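Long-range contacts in probable sugar kinase (Clostridium perfringens, PDB 3KZH), which probably phosphorylates a carbohydrate as a kinase of the pfkB (ribokinase-like) family, although its natural substrate is not established: residues 6-15 and 52-63; 278-286 and 303-314. All blocks are in the same frame, centred on the assembly; numbering follows the deposited sequence.

Contact 1: 6-15 and 52-63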
loop_
_atom_site.group_PDB
_atom_site.type_symbol
_atom_site.label_atom_id
_atom_site.label_comp_id
_atom_site.label_asym_id
_atom_site.label_seq_id
_atom_site.Cartn_x
_atom_site.Cartn_y
_atom_site.Cartn_z
ATOM N N GLU A 6 -23.058 -14.512 -18.602
ATOM C CA GLU A 6 -23.121 -13.417 -19.573
ATOM C C GLU A 6 -21.773 -13.162 -20.267
ATOM O O GLU A 6 -20.720 -13.432 -19.681
ATOM C CB GLU A 6 -23.605 -12.132 -18.867
ATOM C CG GLU A 6 -25.053 -12.178 -18.335
ATOM C CD GLU A 6 -26.136 -11.790 -19.358
ATOM O OE1 GLU A 6 -27.113 -11.126 -18.943
ATOM O OE2 GLU A 6 -26.044 -12.155 -20.555
ATOM N N PRO A 7 -21.788 -12.696 -21.544
ATOM C CA PRO A 7 -20.547 -12.418 -22.281
ATOM C C PRO A 7 -19.618 -11.408 -21.593
ATOM O O PRO A 7 -20.075 -10.469 -20.936
ATOM C CB PRO A 7 -21.059 -11.902 -23.636
ATOM C CG PRO A 7 -22.434 -11.421 -23.357
ATOM C CD PRO A 7 -22.940 -12.493 -22.444
ATOM N N TYR A 8 -18.318 -11.645 -21.727
ATOM C CA TYR A 8 -17.306 -10.800 -21.110
ATOM C C TYR A 8 -16.188 -10.396 -22.060
ATOM O O TYR A 8 -15.967 -11.040 -23.093
ATOM C CB TYR A 8 -16.695 -11.515 -19.885
ATOM C CG TYR A 8 -15.936 -12.798 -20.204
ATOM C CD1 TYR A 8 -14.536 -12.783 -20.402
ATOM C CD2 TYR A 8 -16.611 -14.033 -20.329
ATOM C CE1 TYR A 8 -13.828 -13.960 -20.716
ATOM C CE2 TYR A 8 -15.909 -15.219 -20.646
ATOM C CZ TYR A 8 -14.526 -15.164 -20.838
ATOM O OH TYR A 8 -13.850 -16.299 -21.180
ATOM N N LEU A 9 -15.426 -9.394 -21.625
ATOM C CA LEU A 9 -14.264 -8.897 -22.354
ATOM C C LEU A 9 -13.057 -9.227 -21.507
ATOM O O LEU A 9 -13.048 -8.961 -20.304
ATOM C CB LEU A 9 -14.317 -7.373 -22.549
ATOM C CG LEU A 9 -13.616 -6.813 -23.802
ATOM C CD1 LEU A 9 -14.263 -5.518 -24.147
ATOM C CD2 LEU A 9 -12.107 -6.668 -23.728
ATOM N N LEU A 10 -12.028 -9.754 -22.160
ATOM C CA LEU A 10 -10.801 -10.093 -21.482
ATOM C C LEU A 10 -9.715 -9.072 -21.749
ATOM O O LEU A 10 -9.523 -8.637 -22.883
ATOM C CB LEU A 10 -10.327 -11.498 -21.865
ATOM C CG LEU A 10 -9.036 -12.061 -21.244
ATOM C CD1 LEU A 10 -9.124 -12.169 -19.723
ATOM C CD2 LEU A 10 -8.750 -13.413 -21.852
ATOM N N VAL A 11 -9.064 -8.646 -20.670
ATOM C CA VAL A 11 -7.949 -7.714 -20.741
ATOM C C VAL A 11 -6.803 -8.523 -20.145
ATOM O O VAL A 11 -6.951 -9.105 -19.072
ATOM C CB VAL A 11 -8.207 -6.398 -19.920
ATOM C CG1 VAL A 11 -7.019 -5.441 -20.039
ATOM C CG2 VAL A 11 -9.479 -5.698 -20.394
ATOM N N PHE A 12 -5.701 -8.619 -20.883
ATOM C CA PHE A 12 -4.522 -9.373 -20.447
ATOM C C PHE A 12 -3.306 -8.439 -20.406
ATOM O O PHE A 12 -2.904 -7.923 -21.439
ATOM C CB PHE A 12 -4.295 -10.562 -21.416
ATOM C CG PHE A 12 -3.148 -11.476 -21.042
ATOM C CD1 PHE A 12 -3.349 -12.541 -20.146
ATOM C CD2 PHE A 12 -1.871 -11.308 -21.622
ATOM C CE1 PHE A 12 -2.289 -13.449 -19.817
ATOM C CE2 PHE A 12 -0.801 -12.194 -21.311
ATOM C CZ PHE A 12 -1.017 -13.272 -20.403
ATOM N N GLY A 13 -2.709 -8.265 -19.227
ATOM C CA GLY A 13 -1.547 -7.399 -19.083
ATOM C C GLY A 13 -1.127 -7.061 -17.658
ATOM O O GLY A 13 -1.725 -7.527 -16.694
ATOM N N ALA A 14 -0.141 -6.176 -17.541
ATOM C CA ALA A 14 0.436 -5.752 -16.258
ATOM C C ALA A 14 -0.381 -4.850 -15.316
ATOM O O ALA A 14 -1.252 -4.102 -15.750
ATOM C CB ALA A 14 1.798 -5.124 -16.513
ATOM N N SER A 15 -0.093 -4.983 -14.020
ATOM C CA SER A 15 -0.690 -4.198 -12.933
ATOM C C SER A 15 0.493 -3.678 -12.132
ATOM O O SER A 15 1.298 -4.463 -11.629
ATOM C CB SER A 15 -1.541 -5.046 -11.984
ATOM O OG SER A 15 -2.759 -5.437 -12.556
HETATM N N MSE A 52 -13.352 0.205 -18.091
HETATM C CA MSE A 52 -14.348 -0.718 -18.657
HETATM C C MSE A 52 -15.402 -1.132 -17.622
HETATM O O MSE A 52 -16.604 -1.069 -17.880
HETATM C CB MSE A 52 -13.663 -1.982 -19.206
HETATM C CG MSE A 52 -13.304 -1.929 -20.671
HETATM SE SE MSE A 52 -12.624 -3.581 -21.384
HETATM C CE MSE A 52 -11.901 -2.871 -23.072
ATOM N N ALA A 53 -14.931 -1.551 -16.451
ATOM C CA ALA A 53 -15.781 -1.973 -15.337
ATOM C C ALA A 53 -16.591 -0.779 -14.819
ATOM O O ALA A 53 -17.759 -0.930 -14.434
ATOM C CB ALA A 53 -14.922 -2.556 -14.233
ATOM N N ARG A 54 -15.983 0.412 -14.891
ATOM C CA ARG A 54 -16.619 1.661 -14.465
ATOM C C ARG A 54 -17.833 2.043 -15.308
ATOM O O ARG A 54 -18.769 2.634 -14.795
ATOM C CB ARG A 54 -15.608 2.818 -14.456
ATOM C CG ARG A 54 -14.846 2.940 -13.139
ATOM C CD ARG A 54 -13.781 4.024 -13.175
ATOM N NE ARG A 54 -13.207 4.263 -11.851
ATOM C CZ ARG A 54 -13.684 5.138 -10.963
ATOM N NH1 ARG A 54 -14.745 5.876 -11.248
ATOM N NH2 ARG A 54 -13.125 5.248 -9.772
ATOM N N VAL A 55 -17.819 1.679 -16.592
ATOM C CA VAL A 55 -18.928 1.983 -17.486
ATOM C C VAL A 55 -19.895 0.812 -17.668
ATOM O O VAL A 55 -20.790 0.854 -18.514
ATOM C CB VAL A 55 -18.458 2.571 -18.842
ATOM C CG1 VAL A 55 -17.743 3.894 -18.620
ATOM C CG2 VAL A 55 -17.571 1.593 -19.587
ATOM N N GLY A 56 -19.687 -0.234 -16.866
ATOM C CA GLY A 56 -20.555 -1.397 -16.882
ATOM C C GLY A 56 -20.208 -2.617 -17.706
ATOM O O GLY A 56 -21.030 -3.524 -17.789
ATOM N N VAL A 57 -19.021 -2.666 -18.307
ATOM C CA VAL A 57 -18.622 -3.834 -19.100
ATOM C C VAL A 57 -18.230 -4.949 -18.138
ATOM O O VAL A 57 -17.576 -4.697 -17.129
ATOM C CB VAL A 57 -17.393 -3.553 -20.041
ATOM C CG1 VAL A 57 -17.122 -4.727 -20.977
ATOM C CG2 VAL A 57 -17.592 -2.286 -20.828
ATOM N N ASN A 58 -18.690 -6.161 -18.441
ATOM C CA ASN A 58 -18.383 -7.369 -17.671
ATOM C C ASN A 58 -16.958 -7.634 -18.140
ATOM O O ASN A 58 -16.718 -7.990 -19.299
ATOM C CB ASN A 58 -19.354 -8.494 -18.057
ATOM C CG ASN A 58 -19.156 -9.763 -17.245
ATOM O OD1 ASN A 58 -18.675 -9.735 -16.109
ATOM N ND2 ASN A 58 -19.542 -10.894 -17.831
ATOM N N THR A 59 -16.030 -7.303 -17.250
ATOM C CA THR A 59 -14.610 -7.369 -17.522
ATOM C C THR A 59 -13.862 -8.452 -16.783
ATOM O O THR A 59 -14.009 -8.623 -15.582
ATOM C CB THR A 59 -13.954 -5.985 -17.171
ATOM O OG1 THR A 59 -14.745 -4.926 -17.735
ATOM C CG2 THR A 59 -12.505 -5.880 -17.693
ATOM N N ASN A 60 -13.038 -9.170 -17.533
ATOM C CA ASN A 60 -12.176 -10.192 -16.969
ATOM C C ASN A 60 -10.768 -9.632 -17.168
ATOM O O ASN A 60 -10.321 -9.396 -18.290
ATOM C CB ASN A 60 -12.353 -11.548 -17.672
ATOM C CG ASN A 60 -11.597 -12.676 -16.979
ATOM O OD1 ASN A 60 -10.415 -12.535 -16.660
ATOM N ND2 ASN A 60 -12.265 -13.804 -16.763
ATOM N N PHE A 61 -10.113 -9.346 -16.054
ATOM C CA PHE A 61 -8.753 -8.827 -16.077
ATOM C C PHE A 61 -7.764 -9.874 -15.576
ATOM O O PHE A 61 -7.662 -10.122 -14.380
ATOM C CB PHE A 61 -8.628 -7.515 -15.270
ATOM C CG PHE A 61 -7.233 -6.905 -15.295
ATOM C CD1 PHE A 61 -6.441 -6.937 -16.467
ATOM C CD2 PHE A 61 -6.695 -6.321 -14.142
ATOM C CE1 PHE A 61 -5.140 -6.409 -16.491
ATOM C CE2 PHE A 61 -5.395 -5.789 -14.148
ATOM C CZ PHE A 61 -4.611 -5.830 -15.321
HETATM N N MSE A 62 -6.984 -10.409 -16.511
HETATM C CA MSE A 62 -5.977 -11.416 -16.209
HETATM C C MSE A 62 -4.624 -10.719 -16.126
HETATM O O MSE A 62 -4.103 -10.226 -17.121
HETATM C CB MSE A 62 -5.979 -12.503 -17.285
HETATM C CG MSE A 62 -5.213 -13.782 -16.934
HETATM SE SE MSE A 62 -5.259 -15.039 -18.395
HETATM C CE MSE A 62 -7.114 -15.450 -18.272
ATOM N N SER A 63 -4.062 -10.694 -14.924
ATOM C CA SER A 63 -2.799 -10.026 -14.703
ATOM C C SER A 63 -1.797 -10.910 -13.995
ATOM O O SER A 63 -1.942 -12.139 -13.965
ATOM C CB SER A 63 -3.048 -8.745 -13.902
ATOM O OG SER A 63 -1.962 -7.833 -14.004
#
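The ring of Phe12 meets Met62, a selenomethionine, at its edge: SE lies close to the ring plane, 3.6 Å from Phe12 CD1, in a Met-aromatic contact. The Phe61 ring, on the other side of the sheet, also works through its edge. Val11 O, Ala14 O and Ser15 OG all lie near its plane, and Val11 CG1 packs on Phe61 CD1 at 3.9 Å. Farther back along the chain, the Tyr8 ring runs alongside Asn60 with the ring and amide planes 40° apart, while its OH turns away to Ile133 O. The Asn60 amide lets OD1 rest against Leu10 CD1 (3.3 Å) and sends ND2 to Asp87.

Leu9 straddles the selenomethionine Met52 with both methyls, CD1 standing 3.7 Å from Met52 CE, and Val11 CG2 touches SE of the same residue. Helix 44-54 is thereby fastened to the sheet before a Schellman motif at Gly56 turns the chain into strand 59-62.

The backbones run parallel, and backbone hydrogen bonds alternate from Leu9 N to Asn58 O through to Gly13 N and Met62 O. At one end Asn58, its CG anti to the backbone N (chi1 -177°), hydrogen-bonds through ND2 to Pro7 O (3.2 Å) from above the carbonyl plane. At the other, Ser63 OG donates to Gly13 O (2.7 Å) and accepts from Ser15 OG (2.9 Å), which ties the loop after strand 9-12 to its neighbour. Parallel neighbouring strands with helices on both faces (44-54 and 255-268 on one, 131-135 on the other) fit the three-layer alpha/beta core of the ribokinase fold.

Contact 2: 278-286 and 303-314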
loop_
_atom_site.group_PDB
_atom_site.type_symbol
_atom_site.label_atom_id
_atom_site.label_comp_id
_atom_site.label_asym_id
_atom_site.label_seq_id
_atom_site.Cartn_x
_atom_site.Cartn_y
_atom_site.Cartn_z
ATOM N N LYS A 278 -17.630 8.231 -30.640
ATOM C CA LYS A 278 -18.090 9.337 -29.800
ATOM C C LYS A 278 -18.099 9.018 -28.312
ATOM O O LYS A 278 -17.669 9.851 -27.502
ATOM C CB LYS A 278 -19.482 9.805 -30.226
ATOM C CG LYS A 278 -19.518 10.630 -31.496
ATOM C CD LYS A 278 -20.947 11.020 -31.808
ATOM C CE LYS A 278 -21.100 11.383 -33.261
ATOM N NZ LYS A 278 -22.528 11.518 -33.666
ATOM N N PHE A 279 -18.537 7.794 -27.979
ATOM C CA PHE A 279 -18.621 7.289 -26.595
ATOM C C PHE A 279 -17.204 7.155 -26.030
ATOM O O PHE A 279 -16.921 7.639 -24.936
ATOM C CB PHE A 279 -19.379 5.935 -26.547
ATOM C CG PHE A 279 -19.677 5.438 -25.139
ATOM C CD1 PHE A 279 -20.923 5.703 -24.532
ATOM C CD2 PHE A 279 -18.681 4.773 -24.373
ATOM C CE1 PHE A 279 -21.177 5.322 -23.183
ATOM C CE2 PHE A 279 -18.925 4.393 -23.022
ATOM C CZ PHE A 279 -20.176 4.672 -22.429
ATOM N N ALA A 280 -16.343 6.476 -26.781
ATOM C CA ALA A 280 -14.948 6.263 -26.409
ATOM C C ALA A 280 -14.150 7.567 -26.323
ATOM O O ALA A 280 -13.254 7.693 -25.494
ATOM C CB ALA A 280 -14.301 5.312 -27.389
HETATM N N MSE A 281 -14.499 8.540 -27.164
HETATM C CA MSE A 281 -13.830 9.833 -27.172
HETATM C C MSE A 281 -14.254 10.663 -25.975
HETATM O O MSE A 281 -13.428 11.380 -25.402
HETATM C CB MSE A 281 -14.112 10.576 -28.462
HETATM C CG MSE A 281 -12.897 11.298 -29.011
HETATM SE SE MSE A 281 -13.242 12.146 -30.708
HETATM C CE MSE A 281 -14.370 10.860 -31.464
ATOM N N THR A 282 -15.530 10.528 -25.582
ATOM C CA THR A 282 -16.089 11.219 -24.402
ATOM C C THR A 282 -15.353 10.730 -23.141
ATOM O O THR A 282 -15.030 11.529 -22.269
ATOM C CB THR A 282 -17.630 10.985 -24.266
ATOM O OG1 THR A 282 -18.295 11.581 -25.387
ATOM C CG2 THR A 282 -18.181 11.598 -22.985
HETATM N N MSE A 283 -15.048 9.426 -23.108
HETATM C CA MSE A 283 -14.307 8.769 -22.013
HETATM C C MSE A 283 -12.869 9.276 -21.982
HETATM O O MSE A 283 -12.298 9.503 -20.903
HETATM C CB MSE A 283 -14.290 7.247 -22.189
HETATM C CG MSE A 283 -15.620 6.593 -21.989
HETATM SE SE MSE A 283 -15.524 4.664 -21.785
HETATM C CE MSE A 283 -14.200 4.655 -20.374
ATOM N N SER A 284 -12.291 9.448 -23.173
ATOM C CA SER A 284 -10.930 9.951 -23.308
ATOM C C SER A 284 -10.884 11.417 -22.886
ATOM O O SER A 284 -9.971 11.807 -22.173
ATOM C CB SER A 284 -10.430 9.781 -24.747
ATOM O OG SER A 284 -9.073 10.164 -24.865
ATOM N N ASN A 285 -11.928 12.178 -23.237
ATOM C CA ASN A 285 -12.046 13.601 -22.896
ATOM C C ASN A 285 -12.179 13.844 -21.395
ATOM O O ASN A 285 -11.634 14.814 -20.889
ATOM C CB ASN A 285 -13.237 14.269 -23.613
ATOM C CG ASN A 285 -13.030 14.438 -25.116
ATOM O OD1 ASN A 285 -11.898 14.504 -25.624
ATOM N ND2 ASN A 285 -14.144 14.536 -25.840
ATOM N N ILE A 286 -12.909 12.965 -20.700
ATOM C CA ILE A 286 -13.119 13.057 -19.248
ATOM C C ILE A 286 -11.806 12.813 -18.501
ATOM O O ILE A 286 -11.474 13.533 -17.559
ATOM C CB ILE A 286 -14.201 12.039 -18.752
ATOM C CG1 ILE A 286 -15.573 12.393 -19.330
ATOM C CG2 ILE A 286 -14.338 12.085 -17.241
ATOM C CD1 ILE A 286 -16.653 11.356 -19.086
ATOM N N VAL A 303 -20.497 9.666 -18.487
ATOM C CA VAL A 303 -20.045 9.563 -19.881
ATOM C C VAL A 303 -21.201 9.951 -20.797
ATOM O O VAL A 303 -21.029 10.787 -21.676
ATOM C CB VAL A 303 -19.529 8.126 -20.246
ATOM C CG1 VAL A 303 -19.072 8.065 -21.693
ATOM C CG2 VAL A 303 -18.408 7.728 -19.349
ATOM N N LEU A 304 -22.386 9.403 -20.524
ATOM C CA LEU A 304 -23.593 9.709 -21.299
ATOM C C LEU A 304 -24.062 11.165 -21.161
ATOM O O LEU A 304 -24.533 11.757 -22.130
ATOM C CB LEU A 304 -24.734 8.761 -20.932
ATOM C CG LEU A 304 -24.630 7.282 -21.325
ATOM C CD1 LEU A 304 -25.910 6.566 -20.903
ATOM C CD2 LEU A 304 -24.423 7.117 -22.819
ATOM N N ALA A 305 -23.872 11.745 -19.974
ATOM C CA ALA A 305 -24.250 13.138 -19.693
ATOM C C ALA A 305 -23.340 14.116 -20.433
ATOM O O ALA A 305 -23.810 15.150 -20.910
ATOM C CB ALA A 305 -24.209 13.420 -18.187
ATOM N N LYS A 306 -22.051 13.773 -20.541
ATOM C CA LYS A 306 -21.077 14.610 -21.246
ATOM C C LYS A 306 -21.191 14.432 -22.760
ATOM O O LYS A 306 -20.923 15.368 -23.503
ATOM C CB LYS A 306 -19.644 14.332 -20.781
ATOM C CG LYS A 306 -18.687 15.510 -21.016
ATOM C CD LYS A 306 -17.302 15.065 -21.444
ATOM C CE LYS A 306 -16.386 16.242 -21.722
ATOM N NZ LYS A 306 -16.135 17.051 -20.504
ATOM N N LEU A 307 -21.620 13.246 -23.199
ATOM C CA LEU A 307 -21.815 12.923 -24.618
ATOM C C LEU A 307 -22.965 13.749 -25.221
ATOM O O LEU A 307 -22.882 14.181 -26.371
ATOM C CB LEU A 307 -22.095 11.412 -24.780
ATOM C CG LEU A 307 -22.583 10.808 -26.111
ATOM C CD1 LEU A 307 -21.482 10.844 -27.134
ATOM C CD2 LEU A 307 -23.075 9.386 -25.915
ATOM N N GLU A 308 -24.013 13.977 -24.423
ATOM C CA GLU A 308 -25.193 14.750 -24.841
ATOM C C GLU A 308 -24.851 16.236 -24.974
ATOM O O GLU A 308 -25.258 16.887 -25.933
ATOM C CB GLU A 308 -26.343 14.573 -23.831
ATOM C CG GLU A 308 -27.723 15.045 -24.336
ATOM C CD GLU A 308 -28.783 15.130 -23.237
ATOM O OE1 GLU A 308 -29.257 14.068 -22.763
ATOM O OE2 GLU A 308 -29.153 16.262 -22.857
ATOM N N LYS A 309 -24.039 16.722 -24.034
ATOM C CA LYS A 309 -23.579 18.107 -23.943
ATOM C C LYS A 309 -22.430 18.497 -24.879
ATOM O O LYS A 309 -22.018 19.662 -24.895
ATOM C CB LYS A 309 -23.181 18.405 -22.486
ATOM C CG LYS A 309 -24.332 18.924 -21.626
ATOM C CD LYS A 309 -24.387 18.378 -20.188
ATOM C CE LYS A 309 -23.338 18.963 -19.248
ATOM N NZ LYS A 309 -22.062 18.191 -19.257
ATOM N N THR A 310 -21.938 17.545 -25.677
ATOM C CA THR A 310 -20.813 17.802 -26.585
ATOM C C THR A 310 -21.199 18.138 -28.030
ATOM O O THR A 310 -22.091 17.520 -28.618
ATOM C CB THR A 310 -19.776 16.609 -26.558
ATOM O OG1 THR A 310 -19.297 16.417 -25.221
ATOM C CG2 THR A 310 -18.554 16.882 -27.445
ATOM N N THR A 311 -20.511 19.138 -28.579
ATOM C CA THR A 311 -20.691 19.573 -29.962
ATOM C C THR A 311 -19.553 18.920 -30.753
ATOM O O THR A 311 -18.374 19.092 -30.411
ATOM C CB THR A 311 -20.649 21.122 -30.085
ATOM O OG1 THR A 311 -21.780 21.675 -29.401
ATOM C CG2 THR A 311 -20.692 21.569 -31.558
ATOM N N TRP A 312 -19.921 18.181 -31.800
ATOM C CA TRP A 312 -18.959 17.458 -32.628
ATOM C C TRP A 312 -18.711 18.003 -34.034
ATOM O O TRP A 312 -19.586 18.606 -34.649
ATOM C CB TRP A 312 -19.379 15.976 -32.773
ATOM C CG TRP A 312 -19.711 15.233 -31.485
ATOM C CD1 TRP A 312 -20.944 15.096 -30.917
ATOM C CD2 TRP A 312 -18.796 14.534 -30.627
ATOM N NE1 TRP A 312 -20.861 14.366 -29.754
ATOM C CE2 TRP A 312 -19.557 14.003 -29.549
ATOM C CE3 TRP A 312 -17.406 14.299 -30.655
ATOM C CZ2 TRP A 312 -18.970 13.255 -28.500
ATOM C CZ3 TRP A 312 -16.816 13.550 -29.604
ATOM C CH2 TRP A 312 -17.604 13.042 -28.546
ATOM N N GLU A 313 -17.488 17.788 -34.517
ATOM C CA GLU A 313 -17.087 18.140 -35.876
ATOM C C GLU A 313 -16.947 16.754 -36.490
ATOM O O GLU A 313 -16.125 15.955 -36.034
ATOM C CB GLU A 313 -15.749 18.880 -35.907
ATOM C CG GLU A 313 -15.857 20.378 -35.661
ATOM C CD GLU A 313 -14.512 21.080 -35.666
ATOM O OE1 GLU A 313 -13.637 20.721 -36.486
ATOM O OE2 GLU A 313 -14.331 22.000 -34.842
ATOM N N GLU A 314 -17.844 16.437 -37.424
ATOM C CA GLU A 314 -17.879 15.131 -38.089
ATOM C C GLU A 314 -17.621 15.235 -39.581
ATOM O O GLU A 314 -18.069 16.172 -40.229
ATOM C CB GLU A 314 -19.234 14.440 -37.853
ATOM C CG GLU A 314 -19.596 14.207 -36.396
ATOM C CD GLU A 314 -20.946 13.549 -36.223
ATOM O OE1 GLU A 314 -21.119 12.407 -36.689
ATOM O OE2 GLU A 314 -21.832 14.158 -35.592
HETATM O O HOH W 1 -17.673 14.140 -25.401
#
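Thr282 OG1, lying at the edge of the Trp312 indole 3.5 Å from CH2, is gripped twice: it donates to Lys278 O one helical turn back (2.8 Å) and accepts from a water. That water also donates to Thr310 OG1, which in turn donates to Lys306 O at 2.6 Å, so a polar chain links helix 273-288 to the turn before strand 312-317. Lys278 O receives the amide and the hydroxyl of Thr282 from opposite faces of its carbonyl plane, and the hydroxyl bond probably holds the rotation of the threonine side chain.

Trp312 is sandwiched. Thr310 CG2 sits over the centre of one face, and Lys278 CG, 3.9 Å from the centroid of the six-membered ring, lies over the other in a CH-pi contact. Beyond CG the lysine stays extended (chi2 180°), which carries NZ along the indole to a salt bridge with Glu314, whose hydrogen bonds are weak (3.3 Å from Lys278 NZ to Glu314 OE2). At the indole edge the selenomethionine Met281 places SE 4.0 Å from Trp312 CZ3, a Met-aromatic contact.

Further along, Val303 is a knob in a hole made by Phe279, Thr282, Met283 and Ile286. Its CG1 presses on a face of the Phe279 ring, 3.8 Å from the centroid, while Leu304 CD2 meets the edge; Tyr265 stacks with the same ring. The aliphatic part of Lys306 passes Thr282 and reaches Ile286, CD packing on CG1.

The short helix axes cross at 103°, 9.3 Å apart. This knob-into-hole packing, with the tryptophan wedged alongside, joins helix 273-288 to helix 300-308 and to the outermost strand 312-317 of the pfkB-family alpha/beta domain.

Contact 1 and contact 2 belong to distant parts of the same mixed sheet. Strands 59-62 and 9-12 lie toward one end, whereas strand 312-317 forms the other, and the centres of the contacts are about 22 Å apart. They nevertheless touch: Val55 CG1, in the turn after helix 44-54, packs 3.9 Å from Met283 SE and 4.0 Å from Val303 CG2. Helix 255-268 adds a second bridge, since it meets Met52 and Met283 through Ala261. Neither contact supplies a residue of the glucose pocket, which includes Asp166, Asn189 and Gly256; the side chains of Met52 and Met281 lie about 13 and 10 Å from the bound beta-D-glucopyranose.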